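Local coordinates for protein probable glutathione reductase (Sinorhizobium meliloti, PDB 4DNA) that probably catalyses the NADPH-dependent reduction of glutathione disulfide to glutathione, working as an FAD-containing homodimer, at residues 208-212 / 356-360; 366-372 / 452-458. One frame throughout, in Å; residues are numbered along the deposited sequence.

In the fold
Interaction 1 comes first along the chain and interaction 2 follows it, their centres about 13 Å apart. Helix 358-364 starts in interaction 1 and leads into strand 367-375, which in interaction 2 pairs with strand 454-457 near the end of the chain. Both strands belong to the antiparallel sheet of the dimerisation domain, whereas 208-212 comes from the dinucleotide-binding part. The two contacts touch: Glu358 OE1 lies 2.6 Å from Tyr454 OH, probably a hydrogen bond, and Asp212 OD1 forms a salt bridge with Arg372 NE at 3.2 Å. The start of helix 211-223 is thereby tied to the helix and the sheet of the dimerisation domain together.

Interaction 1 (208-212 / 356-360); sequences RFDQD and ITEEE
Asp210 meets Thr357 and Glu358 in a polar contact between two helix starts, where the loop entering helix 211-223 of the dinucleotide-binding part lies against the first turn of helix 358-364 in the dimerisation domain. The backbones come close, with 4.7 Å between the CA atoms of Asp210 and Thr357. Asp210 OD1 accepts Glu358 N at 2.9 Å in a nearly straight bond (166° at the hydrogen), met almost along the C-O axis of the carboxylate. Its other oxygen, OD2, caps its own helix through a weak bond from Asp212 N. A short, charged aspartate suits this place, since one carboxylate reaches backbone amides at the beginnings of two helices, whose dipoles would probably favour its negative charge.

Thr357 divides its two branches. With OG1 set between the backbone N and the carbonyl carbon (chi1 78°), the hydroxyl turns to its own helix, where it takes Glu360 N at 3.2 Å, while the CG2 methyl packs 3.6 Å from Asp210 N, against the backbone of 208-210. Glu360 OE1 returns the cap, accepting Thr357 N at 3.0 Å from above the carboxylate plane.

Glu358 extends across Gln211 at about a right angle, its carboxylate stacked nearly parallel to the amide plane and its OE1 turned to the hydroxyl of Tyr454. Glu358 OE1 and Asp212 OD2 are like charges 4.4 Å apart, but Lys392 forms salt bridges with both and with Asp210 OD2, which is likely to offset their repulsion. Phe209 turns away from this interface, its side chain about 5 Å from that of the FAD-binding Tyr180. Reciprocal bonding between Thr357 and Glu360 is the hallmark of a capping box; beside it, across the domain boundary, the N-cap residue of a second helix takes up the further amide, Glu358 N.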
loop_
_atom_site.group_PDB
_atom_site.type_symbol
_atom_site.label_atom_id
_atom_site.label_comp_id
_atom_site.label_asym_id
_atom_site.label_seq_id
_atom_site.Cartn_x
_atom_site.Cartn_y
_atom_site.Cartn_z
ATOM N N ARG A 208 -5.781 20.223 11.316
ATOM C CA ARG A 208 -6.539 19.145 11.966
ATOM C C ARG A 208 -5.726 17.863 12.085
ATOM O O ARG A 208 -6.117 16.937 12.804
ATOM C CB ARG A 208 -7.816 18.839 11.176
ATOM C CG ARG A 208 -8.898 19.896 11.265
ATOM C CD ARG A 208 -9.663 19.798 12.575
ATOM N NE ARG A 208 -11.078 20.106 12.367
ATOM C CZ ARG A 208 -12.053 19.846 13.238
ATOM N NH1 ARG A 208 -11.786 19.265 14.403
ATOM N NH2 ARG A 208 -13.306 20.169 12.940
ATOM N N PHE A 209 -4.601 17.820 11.376
ATOM C CA PHE A 209 -3.764 16.626 11.288
ATOM C C PHE A 209 -2.719 16.548 12.401
ATOM O O PHE A 209 -2.450 17.541 13.101
ATOM C CB PHE A 209 -3.144 16.528 9.892
ATOM C CG PHE A 209 -4.150 16.162 8.823
ATOM C CD1 PHE A 209 -5.176 17.043 8.473
ATOM C CD2 PHE A 209 -4.101 14.927 8.192
ATOM C CE1 PHE A 209 -6.109 16.692 7.515
ATOM C CE2 PHE A 209 -5.037 14.573 7.234
ATOM C CZ PHE A 209 -6.039 15.449 6.894
ATOM N N ASP A 210 -2.142 15.364 12.579
ATOM C CA ASP A 210 -1.145 15.158 13.622
ATOM C C ASP A 210 0.082 16.065 13.388
ATOM O O ASP A 210 0.344 16.465 12.248
ATOM C CB ASP A 210 -0.760 13.679 13.676
ATOM C CG ASP A 210 0.283 13.385 14.728
ATOM O OD1 ASP A 210 -0.045 13.455 15.943
ATOM O OD2 ASP A 210 1.438 13.095 14.334
ATOM N N GLN A 211 0.821 16.399 14.450
ATOM C CA GLN A 211 1.943 17.314 14.286
ATOM C C GLN A 211 2.970 16.802 13.289
ATOM O O GLN A 211 3.382 17.537 12.402
ATOM C CB GLN A 211 2.596 17.741 15.611
ATOM C CG GLN A 211 3.027 16.635 16.563
ATOM C CD GLN A 211 2.074 16.485 17.737
ATOM O OE1 GLN A 211 0.900 16.070 17.568
ATOM N NE2 GLN A 211 2.560 16.828 18.936
ATOM N N ASP A 212 3.360 15.543 13.425
ATOM C CA ASP A 212 4.288 14.919 12.490
ATOM C C ASP A 212 3.741 14.801 11.033
ATOM O O ASP A 212 4.518 14.746 10.078
ATOM C CB ASP A 212 4.739 13.557 13.032
ATOM C CG ASP A 212 5.544 13.675 14.311
ATOM O OD1 ASP A 212 6.615 14.306 14.332
ATOM O OD2 ASP A 212 5.117 13.120 15.324
ATOM N N ILE A 356 -6.981 9.321 16.260
ATOM C CA ILE A 356 -6.784 10.667 16.813
ATOM C C ILE A 356 -5.304 11.097 16.903
ATOM O O ILE A 356 -4.408 10.251 16.967
ATOM C CB ILE A 356 -7.452 10.761 18.203
ATOM C CG1 ILE A 356 -6.839 9.717 19.159
ATOM C CG2 ILE A 356 -8.957 10.572 18.076
ATOM C CD1 ILE A 356 -7.267 9.817 20.611
ATOM N N THR A 357 -5.057 12.405 16.910
ATOM C CA THR A 357 -3.683 12.917 16.934
ATOM C C THR A 357 -2.993 12.774 18.306
ATOM O O THR A 357 -3.650 12.625 19.334
ATOM C CB THR A 357 -3.599 14.408 16.508
ATOM O OG1 THR A 357 -4.019 15.266 17.592
ATOM C CG2 THR A 357 -4.419 14.671 15.262
ATOM N N GLU A 358 -1.667 12.850 18.315
ATOM C CA GLU A 358 -0.923 12.839 19.571
ATOM C C GLU A 358 -1.401 13.917 20.538
ATOM O O GLU A 358 -1.511 13.665 21.726
ATOM C CB GLU A 358 0.567 13.007 19.337
ATOM C CG GLU A 358 1.372 12.761 20.589
ATOM C CD GLU A 358 2.816 13.175 20.434
ATOM O OE1 GLU A 358 3.320 13.087 19.299
ATOM O OE2 GLU A 358 3.437 13.579 21.446
ATOM N N GLU A 359 -1.693 15.107 20.024
ATOM C CA GLU A 359 -2.248 16.156 20.862
ATOM C C GLU A 359 -3.606 15.796 21.483
ATOM O O GLU A 359 -3.871 16.145 22.630
ATOM C CB GLU A 359 -2.354 17.467 20.086
ATOM C CG GLU A 359 -3.148 18.553 20.808
ATOM C CD GLU A 359 -3.311 19.818 19.980
ATOM O OE1 GLU A 359 -2.835 19.833 18.813
ATOM O OE2 GLU A 359 -3.921 20.797 20.491
ATOM N N GLU A 360 -4.462 15.109 20.731
ATOM C CA GLU A 360 -5.783 14.767 21.234
ATOM C C GLU A 360 -5.666 13.702 22.309
ATOM O O GLU A 360 -6.315 13.785 23.359
ATOM C CB GLU A 360 -6.682 14.223 20.129
ATOM C CG GLU A 360 -6.867 15.077 18.878
ATOM C CD GLU A 360 -7.908 14.465 17.944
ATOM O OE1 GLU A 360 -7.556 14.027 16.814
ATOM O OE2 GLU A 360 -9.083 14.378 18.374
#

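Interaction 2 (366-372 / 452-458)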
loop_
_atom_site.group_PDB
_atom_site.type_symbol
_atom_site.label_atom_id
_atom_site.label_comp_id
_atom_site.label_asym_id
_atom_site.label_seq_id
_atom_site.Cartn_x
_atom_site.Cartn_y
_atom_site.Cartn_z
ATOM N N GLN A 366 -4.668 9.791 30.327
ATOM C CA GLN A 366 -3.673 10.249 31.308
ATOM C C GLN A 366 -2.259 9.874 30.894
ATOM O O GLN A 366 -1.303 10.601 31.174
ATOM C CB GLN A 366 -3.975 9.657 32.695
ATOM C CG GLN A 366 -2.935 9.954 33.766
ATOM C CD GLN A 366 -3.457 9.816 35.193
ATOM O OE1 GLN A 366 -4.302 8.969 35.497
ATOM N NE2 GLN A 366 -2.944 10.648 36.081
ATOM N N GLU A 367 -2.153 8.735 30.217
ATOM C CA GLU A 367 -0.885 8.114 29.892
ATOM C C GLU A 367 -0.955 7.532 28.503
ATOM O O GLU A 367 -1.807 6.687 28.215
ATOM C CB GLU A 367 -0.607 6.998 30.880
ATOM C CG GLU A 367 0.623 7.216 31.739
ATOM C CD GLU A 367 1.856 6.518 31.179
ATOM O OE1 GLU A 367 2.579 5.860 31.959
ATOM O OE2 GLU A 367 2.102 6.614 29.956
ATOM N N ILE A 368 -0.086 7.990 27.618
ATOM C CA ILE A 368 -0.067 7.412 26.277
ATOM C C ILE A 368 1.325 6.942 25.919
ATOM O O ILE A 368 2.308 7.424 26.484
ATOM C CB ILE A 368 -0.607 8.366 25.191
ATOM C CG1 ILE A 368 0.073 9.724 25.287
ATOM C CG2 ILE A 368 -2.112 8.513 25.319
ATOM C CD1 ILE A 368 -0.112 10.558 24.044
ATOM N N GLU A 369 1.402 5.985 25.002
ATOM C CA GLU A 369 2.691 5.574 24.455
ATOM C C GLU A 369 2.686 5.877 22.965
ATOM O O GLU A 369 1.685 5.657 22.271
ATOM C CB GLU A 369 2.983 4.097 24.745
ATOM C CG GLU A 369 3.037 3.770 26.238
ATOM C CD GLU A 369 2.742 2.309 26.600
ATOM O OE1 GLU A 369 2.052 1.591 25.841
ATOM O OE2 GLU A 369 3.195 1.879 27.683
ATOM N N VAL A 370 3.798 6.429 22.488
ATOM C CA VAL A 370 3.934 6.829 21.087
ATOM C C VAL A 370 5.079 6.050 20.432
ATOM O O VAL A 370 6.176 5.899 21.009
ATOM C CB VAL A 370 4.132 8.351 20.944
ATOM C CG1 VAL A 370 4.346 8.736 19.494
ATOM C CG2 VAL A 370 2.933 9.092 21.511
ATOM N N TYR A 371 4.790 5.538 19.235
ATOM C CA TYR A 371 5.702 4.686 18.520
ATOM C C TYR A 371 5.987 5.338 17.161
ATOM O O TYR A 371 5.159 5.306 16.258
ATOM C CB TYR A 371 5.104 3.279 18.423
ATOM C CG TYR A 371 4.933 2.554 19.779
ATOM C CD1 TYR A 371 3.805 2.772 20.583
ATOM C CD2 TYR A 371 5.884 1.629 20.239
ATOM C CE1 TYR A 371 3.640 2.105 21.789
ATOM C CE2 TYR A 371 5.727 0.970 21.449
ATOM C CZ TYR A 371 4.603 1.216 22.220
ATOM O OH TYR A 371 4.432 0.578 23.428
ATOM N N ARG A 372 7.160 5.964 17.042
ATOM C CA ARG A 372 7.478 6.837 15.913
ATOM C C ARG A 372 8.633 6.273 15.107
ATOM O O ARG A 372 9.679 5.930 15.649
ATOM C CB ARG A 372 7.838 8.241 16.408
ATOM C CG ARG A 372 7.724 9.335 15.353
ATOM C CD ARG A 372 8.421 10.626 15.744
ATOM N NE ARG A 372 8.339 11.628 14.676
ATOM C CZ ARG A 372 9.316 11.911 13.807
ATOM N NH1 ARG A 372 10.487 11.281 13.862
ATOM N NH2 ARG A 372 9.126 12.836 12.876
ATOM N N PRO A 452 8.497 1.925 23.130
ATOM C CA PRO A 452 7.956 3.207 22.734
ATOM C C PRO A 452 9.093 4.187 22.525
ATOM O O PRO A 452 10.183 4.019 23.071
ATOM C CB PRO A 452 7.080 3.622 23.917
ATOM C CG PRO A 452 6.979 2.429 24.797
ATOM C CD PRO A 452 8.227 1.638 24.546
ATOM N N SER A 453 8.840 5.180 21.690
ATOM C CA SER A 453 9.836 6.137 21.315
ATOM C C SER A 453 9.836 7.214 22.374
ATOM O O SER A 453 10.844 7.887 22.575
ATOM C CB SER A 453 9.482 6.708 19.945
ATOM O OG SER A 453 9.050 5.676 19.067
ATOM N N TYR A 454 8.683 7.372 23.031
ATOM C CA TYR A 454 8.485 8.268 24.184
ATOM C C TYR A 454 7.102 8.082 24.784
ATOM O O TYR A 454 6.238 7.466 24.169
ATOM C CB TYR A 454 8.699 9.752 23.832
ATOM C CG TYR A 454 7.854 10.298 22.691
ATOM C CD1 TYR A 454 6.591 10.836 22.921
ATOM C CD2 TYR A 454 8.347 10.316 21.382
ATOM C CE1 TYR A 454 5.828 11.344 21.869
ATOM C CE2 TYR A 454 7.597 10.831 20.337
ATOM C CZ TYR A 454 6.340 11.335 20.585
ATOM O OH TYR A 454 5.610 11.842 19.547
ATOM N N ARG A 455 6.919 8.626 25.987
ATOM C CA ARG A 455 5.658 8.555 26.717
ATOM C C ARG A 455 5.147 9.951 27.032
ATOM O O ARG A 455 5.931 10.897 27.154
ATOM C CB ARG A 455 5.845 7.778 28.020
ATOM C CG ARG A 455 5.762 6.263 27.888
ATOM C CD ARG A 455 6.370 5.557 29.093
ATOM N NE ARG A 455 6.189 4.103 29.035
ATOM C CZ ARG A 455 7.169 3.192 28.927
ATOM N NH1 ARG A 455 8.444 3.558 28.867
ATOM N NH2 ARG A 455 6.862 1.893 28.880
ATOM N N VAL A 456 3.830 10.078 27.161
ATOM C CA VAL A 456 3.206 11.320 27.611
ATOM C C VAL A 456 2.292 10.990 28.792
ATOM O O VAL A 456 1.442 10.102 28.713
ATOM C CB VAL A 456 2.416 12.039 26.494
ATOM C CG1 VAL A 456 1.855 13.357 26.989
ATOM C CG2 VAL A 456 3.285 12.287 25.272
ATOM N N ARG A 457 2.508 11.692 29.900
ATOM C CA ARG A 457 1.747 11.475 31.124
ATOM C C ARG A 457 1.188 12.812 31.562
ATOM O O ARG A 457 1.924 13.802 31.640
ATOM C CB ARG A 457 2.627 10.854 32.219
ATOM C CG ARG A 457 1.973 10.790 33.592
ATOM C CD ARG A 457 2.632 9.784 34.537
ATOM N NE ARG A 457 1.989 8.470 34.429
ATOM C CZ ARG A 457 0.905 8.075 35.112
ATOM N NH1 ARG A 457 0.316 8.882 35.995
ATOM N NH2 ARG A 457 0.408 6.858 34.907
ATOM N N ASN A 458 -0.116 12.829 31.833
ATOM C CA ASN A 458 -0.835 14.035 32.253
ATOM C C ASN A 458 -0.687 15.181 31.266
ATOM O O ASN A 458 -0.663 16.349 31.641
ATOM C CB ASN A 458 -0.427 14.448 33.667
ATOM C CG ASN A 458 -0.868 13.445 34.725
ATOM O OD1 ASN A 458 -0.146 13.194 35.698
ATOM N ND2 ASN A 458 -2.063 12.880 34.552
#
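Tyr454 has its CG between the backbone N and the carbonyl carbon (chi1 56°), which lays its ring against Val370, whose CG1 is anti to the backbone N. Strands 367-375 and 454-457 pair antiparallel here, with a classic beta bulge in which Ser453 and Tyr454 together face Val370. Val370 CB sits over one face of the Tyr454 ring, 3.9 Å from its centroid, a CH-pi contact. The same face of the sheet carries Ile368 and Val456, branched side chains lying side by side and suited to packing against helix 358-364, at Ala361 and Ala362.

On the other face, Glu369 and Arg455 run alongside in a long salt bridge, though Glu369 also forms a salt bridge with Arg400. There Pro452 CB rests over the Tyr371 ring, 4.1 Å from its centroid, and Tyr371 OH is hydrogen-bonded to Arg400. With an alanine in place of Tyr371, Pro452 would probably lose the flat surface it packs on, and Arg400 its hydroxyl partner. Backbone bonds hold the register, including Ile368 N to Val456 O at 2.8 Å. Small and polar, Ser453 suits the bulge: its OG accepts Arg372 N at 2.8 Å, almost straight at 177°.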